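Local atomic coordinates of tryptophanyl-tRNA synthetase (PDB entry 2EL7), a protein that probably catalyses the ATP-dependent attachment of tryptophan to tRNA(Trp), as a homodimeric class I aminoacyl-tRNA synthetase. Residues A[107-111]-A[151-155]; A[85-89]-A[311-315]. Residues are numbered along the deposited sequence.

Contact 1: residues A[107-111]-A[151-155]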
ATOM      1  N   THR A 107      -7.309   5.145  14.141  1.00 21.26           N
ATOM      2  CA  THR A 107      -7.728   4.349  15.285  1.00 22.11           C
ATOM      3  C   THR A 107      -9.118   4.765  15.795  1.00 27.87           C
ATOM      4  O   THR A 107      -9.834   3.958  16.394  1.00 32.87           O
ATOM      5  CB  THR A 107      -6.666   4.413  16.413  1.00 22.64           C
ATOM      6  OG1 THR A 107      -6.485   5.764  16.842  1.00 47.56           O
ATOM      7  CG2 THR A 107      -5.324   3.926  15.894  1.00 16.78           C
ATOM      8  N   ARG A 108      -9.533   5.999  15.507  1.00 25.09           N
ATOM      9  CA  ARG A 108     -10.845   6.468  15.943  1.00 27.03           C
ATOM     10  C   ARG A 108     -11.961   6.333  14.921  1.00 31.57           C
ATOM     11  O   ARG A 108     -13.086   6.764  15.190  1.00 32.01           O
ATOM     12  CB  ARG A 108     -10.781   7.929  16.382  1.00 20.38           C
ATOM     13  CG  ARG A 108      -9.937   8.144  17.583  1.00 25.13           C
ATOM     14  CD  ARG A 108      -9.879   9.592  17.975  1.00 32.67           C
ATOM     15  NE  ARG A 108      -8.560   9.823  18.525  1.00 42.03           N
ATOM     16  CZ  ARG A 108      -7.604  10.475  17.889  1.00 40.57           C
ATOM     17  NH1 ARG A 108      -6.412  10.625  18.451  1.00 51.92           N
ATOM     18  NH2 ARG A 108      -7.855  11.014  16.707  1.00 51.65           N
ATOM     19  N   MET A 109     -11.671   5.783  13.745  1.00 31.65           N
ATOM     20  CA  MET A 109     -12.728   5.615  12.752  1.00 31.86           C
ATOM     21  C   MET A 109     -13.686   4.621  13.377  1.00 34.09           C
ATOM     22  O   MET A 109     -13.263   3.612  13.952  1.00 30.17           O
ATOM     23  CB  MET A 109     -12.191   5.048  11.440  1.00 29.36           C
ATOM     24  CG  MET A 109     -11.180   5.961  10.739  1.00 41.10           C
ATOM     25  SD  MET A 109     -11.885   7.376   9.892  1.00 37.31           S
ATOM     26  CE  MET A 109     -12.830   6.530   8.550  1.00 26.56           C
ATOM     27  N   THR A 110     -14.973   4.922  13.274  1.00 26.18           N
ATOM     28  CA  THR A 110     -15.997   4.088  13.838  1.00 27.26           C
ATOM     29  C   THR A 110     -15.909   2.619  13.459  1.00 29.34           C
ATOM     30  O   THR A 110     -16.068   1.760  14.317  1.00 35.28           O
ATOM     31  CB  THR A 110     -17.379   4.585  13.437  1.00 30.35           C
ATOM     32  OG1 THR A 110     -17.493   5.964  13.771  1.00 29.77           O
ATOM     33  CG2 THR A 110     -18.464   3.803  14.167  1.00 27.92           C
ATOM     34  N   GLN A 111     -15.656   2.317  12.189  1.00 34.16           N
ATOM     35  CA  GLN A 111     -15.624   0.920  11.780  1.00 34.45           C
ATOM     36  C   GLN A 111     -14.519   0.157  12.451  1.00 31.50           C
ATOM     37  O   GLN A 111     -14.762  -0.891  13.044  1.00 37.14           O
ATOM     38  CB  GLN A 111     -15.537   0.780  10.252  1.00 36.77           C
ATOM     39  CG  GLN A 111     -16.880   1.015   9.569  1.00 50.96           C
ATOM     40  CD  GLN A 111     -17.064   0.193   8.283  1.00 66.54           C
ATOM     41  OE1 GLN A 111     -16.735  -1.003   8.232  1.00 77.38           O
ATOM     42  NE2 GLN A 111     -17.616   0.821   7.254  1.00 52.12           N
ATOM     43  N   GLN A 151     -21.493   5.875   6.576  1.00 46.99           N
ATOM     44  CA  GLN A 151     -20.210   5.665   5.901  1.00 49.43           C
ATOM     45  C   GLN A 151     -19.619   6.946   5.385  1.00 44.33           C
ATOM     46  O   GLN A 151     -18.811   6.949   4.460  1.00 44.91           O
ATOM     47  CB  GLN A 151     -20.369   4.704   4.744  1.00 43.66           C
ATOM     48  CG  GLN A 151     -21.039   3.448   5.160  1.00 57.41           C
ATOM     49  CD  GLN A 151     -20.894   2.397   4.130  1.00 49.62           C
ATOM     50  OE1 GLN A 151     -21.358   2.557   3.000  1.00 51.49           O
ATOM     51  NE2 GLN A 151     -20.229   1.300   4.499  1.00 56.25           N
ATOM     52  N   VAL A 152     -20.039   8.033   6.003  1.00 41.56           N
ATOM     53  CA  VAL A 152     -19.582   9.346   5.650  1.00 37.19           C
ATOM     54  C   VAL A 152     -18.153   9.587   6.160  1.00 38.59           C
ATOM     55  O   VAL A 152     -17.360  10.251   5.486  1.00 31.67           O
ATOM     56  CB  VAL A 152     -20.575  10.383   6.222  1.00 36.36           C
ATOM     57  CG1 VAL A 152     -20.024  11.795   6.102  1.00 46.85           C
ATOM     58  CG2 VAL A 152     -21.876  10.279   5.458  1.00 34.19           C
ATOM     59  N   GLN A 153     -17.820   9.025   7.329  1.00 39.44           N
ATOM     60  CA  GLN A 153     -16.488   9.197   7.925  1.00 34.37           C
ATOM     61  C   GLN A 153     -15.311   9.035   6.972  1.00 34.69           C
ATOM     62  O   GLN A 153     -14.374   9.841   7.005  1.00 28.20           O
ATOM     63  CB  GLN A 153     -16.281   8.249   9.115  1.00 33.11           C
ATOM     64  CG  GLN A 153     -16.564   8.879  10.457  1.00 33.23           C
ATOM     65  CD  GLN A 153     -15.742   8.291  11.600  1.00 41.99           C
ATOM     66  OE1 GLN A 153     -15.737   7.079  11.828  1.00 44.80           O
ATOM     67  NE2 GLN A 153     -15.046   9.157  12.329  1.00 38.62           N
ATOM     68  N   HIS A 154     -15.336   8.011   6.117  1.00 31.26           N
ATOM     69  CA  HIS A 154     -14.209   7.843   5.216  1.00 26.60           C
ATOM     70  C   HIS A 154     -14.186   8.903   4.113  1.00 24.68           C
ATOM     71  O   HIS A 154     -13.144   9.154   3.513  1.00 31.41           O
ATOM     72  CB  HIS A 154     -14.131   6.401   4.650  1.00 30.83           C
ATOM     73  CG  HIS A 154     -15.062   6.109   3.507  1.00 26.44           C
ATOM     74  ND1 HIS A 154     -16.413   5.869   3.677  1.00 31.20           N
ATOM     75  CD2 HIS A 154     -14.811   5.915   2.192  1.00 19.56           C
ATOM     76  CE1 HIS A 154     -16.947   5.527   2.516  1.00 21.74           C
ATOM     77  NE2 HIS A 154     -15.994   5.547   1.599  1.00 24.65           N
ATOM     78  N   ILE A 155     -15.313   9.542   3.834  1.00 21.43           N
ATOM     79  CA  ILE A 155     -15.250  10.602   2.839  1.00 25.94           C
ATOM     80  C   ILE A 155     -14.606  11.806   3.531  1.00 24.20           C
ATOM     81  O   ILE A 155     -13.860  12.549   2.904  1.00 31.02           O
ATOM     82  CB  ILE A 155     -16.632  11.003   2.252  1.00 19.31           C
ATOM     83  CG1 ILE A 155     -17.114  10.002   1.196  1.00 36.96           C
ATOM     84  CG2 ILE A 155     -16.478  12.240   1.420  1.00 24.41           C
ATOM     85  CD1 ILE A 155     -16.756   8.563   1.398  1.00 34.97           C
TER
HETATM   86  O   HOH W   1     -15.822   4.424  10.045  1.00 33.90           O

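Contact 2: residues A[85-89]-A[311-315]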
ATOM      1  N   SER A  85      -8.535  -4.125  -8.189  1.00 24.99           N
ATOM      2  CA  SER A  85      -7.199  -4.687  -8.456  1.00 24.86           C
ATOM      3  C   SER A  85      -6.684  -4.576  -9.899  1.00 24.41           C
ATOM      4  O   SER A  85      -5.500  -4.791 -10.146  1.00 34.52           O
ATOM      5  CB  SER A  85      -7.111  -6.166  -8.003  1.00 18.30           C
ATOM      6  OG  SER A  85      -7.877  -7.058  -8.798  1.00 18.89           O
ATOM      7  N   HIS A  86      -7.543  -4.252 -10.859  1.00 24.28           N
ATOM      8  CA  HIS A  86      -7.076  -4.114 -12.240  1.00 20.21           C
ATOM      9  C   HIS A  86      -6.328  -2.810 -12.489  1.00 23.80           C
ATOM     10  O   HIS A  86      -5.631  -2.683 -13.476  1.00 26.65           O
ATOM     11  CB  HIS A  86      -8.233  -4.285 -13.228  1.00 17.15           C
ATOM     12  CG  HIS A  86      -8.770  -5.685 -13.260  1.00 31.93           C
ATOM     13  ND1 HIS A  86      -9.672  -6.121 -14.205  1.00 34.25           N
ATOM     14  CD2 HIS A  86      -8.545  -6.742 -12.438  1.00 21.06           C
ATOM     15  CE1 HIS A  86      -9.984  -7.384 -13.959  1.00 37.37           C
ATOM     16  NE2 HIS A  86      -9.313  -7.783 -12.893  1.00 26.12           N
ATOM     17  N   VAL A  87      -6.464  -1.845 -11.587  1.00 25.54           N
ATOM     18  CA  VAL A  87      -5.718  -0.596 -11.701  1.00 28.53           C
ATOM     19  C   VAL A  87      -4.959  -0.471 -10.381  1.00 27.16           C
ATOM     20  O   VAL A  87      -5.397   0.175  -9.443  1.00 39.73           O
ATOM     21  CB  VAL A  87      -6.638   0.587 -11.919  1.00 19.57           C
ATOM     22  CG1 VAL A  87      -5.815   1.847 -12.142  1.00 19.01           C
ATOM     23  CG2 VAL A  87      -7.537   0.294 -13.113  1.00 16.36           C
ATOM     24  N   PRO A  88      -3.798  -1.112 -10.305  1.00 32.34           N
ATOM     25  CA  PRO A  88      -2.914  -1.153  -9.139  1.00 36.05           C
ATOM     26  C   PRO A  88      -2.274   0.149  -8.664  1.00 39.16           C
ATOM     27  O   PRO A  88      -1.811   0.211  -7.522  1.00 38.27           O
ATOM     28  CB  PRO A  88      -1.876  -2.186  -9.563  1.00 36.27           C
ATOM     29  CG  PRO A  88      -1.689  -1.819 -11.026  1.00 29.62           C
ATOM     30  CD  PRO A  88      -3.140  -1.728 -11.476  1.00 33.74           C
ATOM     31  N   GLU A  89      -2.227   1.165  -9.533  1.00 30.56           N
ATOM     32  CA  GLU A  89      -1.647   2.459  -9.199  1.00 18.84           C
ATOM     33  C   GLU A  89      -2.175   3.004  -7.868  1.00 25.97           C
ATOM     34  O   GLU A  89      -1.433   3.625  -7.112  1.00 23.19           O
ATOM     35  CB  GLU A  89      -1.962   3.520 -10.279  1.00 32.67           C
ATOM     36  CG  GLU A  89      -1.147   3.529 -11.569  1.00 26.41           C
ATOM     37  CD  GLU A  89      -1.439   2.361 -12.478  1.00 32.95           C
ATOM     38  OE1 GLU A  89      -2.543   1.788 -12.405  1.00 38.67           O
ATOM     39  OE2 GLU A  89      -0.562   2.021 -13.292  1.00 41.28           O
ATOM     40  N   ARG A 311      -7.615   3.581 -15.900  1.00 31.34           N
ATOM     41  CA  ARG A 311      -6.155   3.569 -15.822  1.00 25.08           C
ATOM     42  C   ARG A 311      -5.492   4.734 -16.569  1.00 25.57           C
ATOM     43  O   ARG A 311      -4.406   5.179 -16.198  1.00 29.51           O
ATOM     44  CB  ARG A 311      -5.616   2.235 -16.357  1.00 23.09           C
ATOM     45  CG  ARG A 311      -4.085   2.114 -16.307  1.00 34.58           C
ATOM     46  CD  ARG A 311      -3.617   0.663 -16.332  1.00 41.75           C
ATOM     47  NE  ARG A 311      -4.225  -0.063 -17.446  1.00 41.65           N
ATOM     48  CZ  ARG A 311      -5.088  -1.073 -17.314  1.00 48.89           C
ATOM     49  NH1 ARG A 311      -5.445  -1.507 -16.103  1.00 20.74           N
ATOM     50  NH2 ARG A 311      -5.637  -1.612 -18.405  1.00 36.36           N
ATOM     51  N   ALA A 312      -6.128   5.214 -17.630  1.00 24.28           N
ATOM     52  CA  ALA A 312      -5.584   6.339 -18.381  1.00 30.96           C
ATOM     53  C   ALA A 312      -5.547   7.518 -17.398  1.00 27.87           C
ATOM     54  O   ALA A 312      -4.550   8.256 -17.317  1.00 31.12           O
ATOM     55  CB  ALA A 312      -6.485   6.665 -19.611  1.00 17.52           C
ATOM     56  N   VAL A 313      -6.631   7.683 -16.645  1.00 21.20           N
ATOM     57  CA  VAL A 313      -6.697   8.743 -15.638  1.00 24.26           C
ATOM     58  C   VAL A 313      -5.718   8.472 -14.481  1.00 26.65           C
ATOM     59  O   VAL A 313      -4.952   9.360 -14.101  1.00 30.70           O
ATOM     60  CB  VAL A 313      -8.130   8.878 -15.060  1.00 24.60           C
ATOM     61  CG1 VAL A 313      -8.139   9.784 -13.859  1.00 16.51           C
ATOM     62  CG2 VAL A 313      -9.066   9.426 -16.127  1.00 29.70           C
ATOM     63  N   ALA A 314      -5.725   7.253 -13.937  1.00 23.14           N
ATOM     64  CA  ALA A 314      -4.852   6.905 -12.796  1.00 24.01           C
ATOM     65  C   ALA A 314      -3.360   7.130 -13.038  1.00 25.65           C
ATOM     66  O   ALA A 314      -2.665   7.653 -12.172  1.00 19.45           O
ATOM     67  CB  ALA A 314      -5.091   5.463 -12.361  1.00 14.00           C
ATOM     68  N   GLN A 315      -2.867   6.730 -14.206  1.00 23.18           N
ATOM     69  CA  GLN A 315      -1.457   6.919 -14.523  1.00 25.93           C
ATOM     70  C   GLN A 315      -1.126   8.383 -14.643  1.00 27.73           C
ATOM     71  O   GLN A 315      -0.033   8.807 -14.254  1.00 28.62           O
ATOM     72  CB  GLN A 315      -1.100   6.202 -15.813  1.00 23.63           C
ATOM     73  CG  GLN A 315      -1.612   4.792 -15.762  1.00 42.72           C
ATOM     74  CD  GLN A 315      -0.975   3.902 -16.780  1.00 45.27           C
ATOM     75  OE1 GLN A 315      -0.760   4.308 -17.920  1.00 48.27           O
ATOM     76  NE2 GLN A 315      -0.684   2.661 -16.385  1.00 44.52           N
TER

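Contact 1: residues A[107-111]-A[151-155]
The Q153 side chain reaches across to the turn at M109-T110 and lies over the backbone that opens helix 110-115. Its amide oxygen is the focus of the contact. T110 N donates to Q153 OE1 at 2.7 Å in an almost straight bond (174°), and T110 OG1 donates to Q153 OE1 at 2.8 Å. A water takes a hydrogen bond from Q111 N at 3.0 Å and gives one to Q153 OE1 at 3.2 Å. One glutamine oxygen therefore serves, directly and through water, two backbone amides at the start of a helix, where amides lack acceptors from a preceding turn. M109 holds the N-cap position but brings no side-chain oxygen.

M109 instead supplies the apolar part of the interface. Its CE lies 3.9 Å from Q153 CB, 3.8 Å from H154 N and 4.1 Å from H154 CB, closing over the first turn of helix 153-169. Farther out, Q111 NE2 and Q151 NE2 approach to 3.8 Å without a hydrogen bond. Q151 also receives a weak bond within its own segment, from H154 ND1 to Q151 O at 2.7 Å.

The arrangement thus joins the N-terminal ends of two helices, 110-115 and 153-169, within the class I synthetase catalytic region and next to D150, predicted to bind ATP. Helix 124-139 backs both of them, with P130 against M109 and Q133 against H154, while V147, just beyond strand 144-146, packs on H154 and I155.

Contact 2: residues A[85-89]-A[311-315]
R311, E89 and V87 give up the most surface here, and together they fit the turn after strand 80-83 against the long helix 296-324. The R311 side chain leaves the helix in two trans steps and bends at chi3 (p), which brings its NH1 within 2.9 Å of H86 O; this approach is at the edge of the guanidinium, but the angle is too poor for a hydrogen bond. V87 CG2 lies 4.1 Å from R311 NH1.

E89 points its CA-CB bond toward the helix. Its OE2 accepts a hydrogen bond from Q315 NE2 (3.2 Å, 159°), whereas its OE1 sits 4.2 Å from R311 CG, beside the aliphatic part of the arginine, and makes no salt bridge with it. Beside these polar groups lies a small apolar patch: A314 CB packs on V87 CG1 at 3.7 Å, with E89 CB 4.2 Å from A314 CB. The short alanine side chain allows the close approach, and Y140 packs on both V87 and A314.

The second subunit borders the turn, where H86 NE2 hydrogen-bonds to L328 O of that subunit and P88 packs on its E92. The loop follows the third parallel strand of the class I Rossmann-type catalytic fold and leads into helix 89-99. Packing of a C-terminal helix against this loop fits the architecture of tryptophanyl-tRNA synthetases, in which a helical C-terminal region folds back on the catalytic core.

In the fold
Contact 1 is nested along the chain within the long loop that contact 2 closes, but the two do not touch: their centres are 25 Å apart and their nearest atoms about 16 Å. They approach the predicted active site from different parts of the fold. In contact 1, Q151 directly follows D150, their side chains about 3 Å apart, and its side chain is about 7 Å from that of Q9; D150 and Q9 are predicted to bind ATP. A phosphate ion, probably from the crystallisation solution, lies about 4 Å from the Q153 side chain. In contact 2 the V87 side chain is about 7 Å from that of D136, predicted to bind L-tryptophan. Only contact 2 also meets the second subunit.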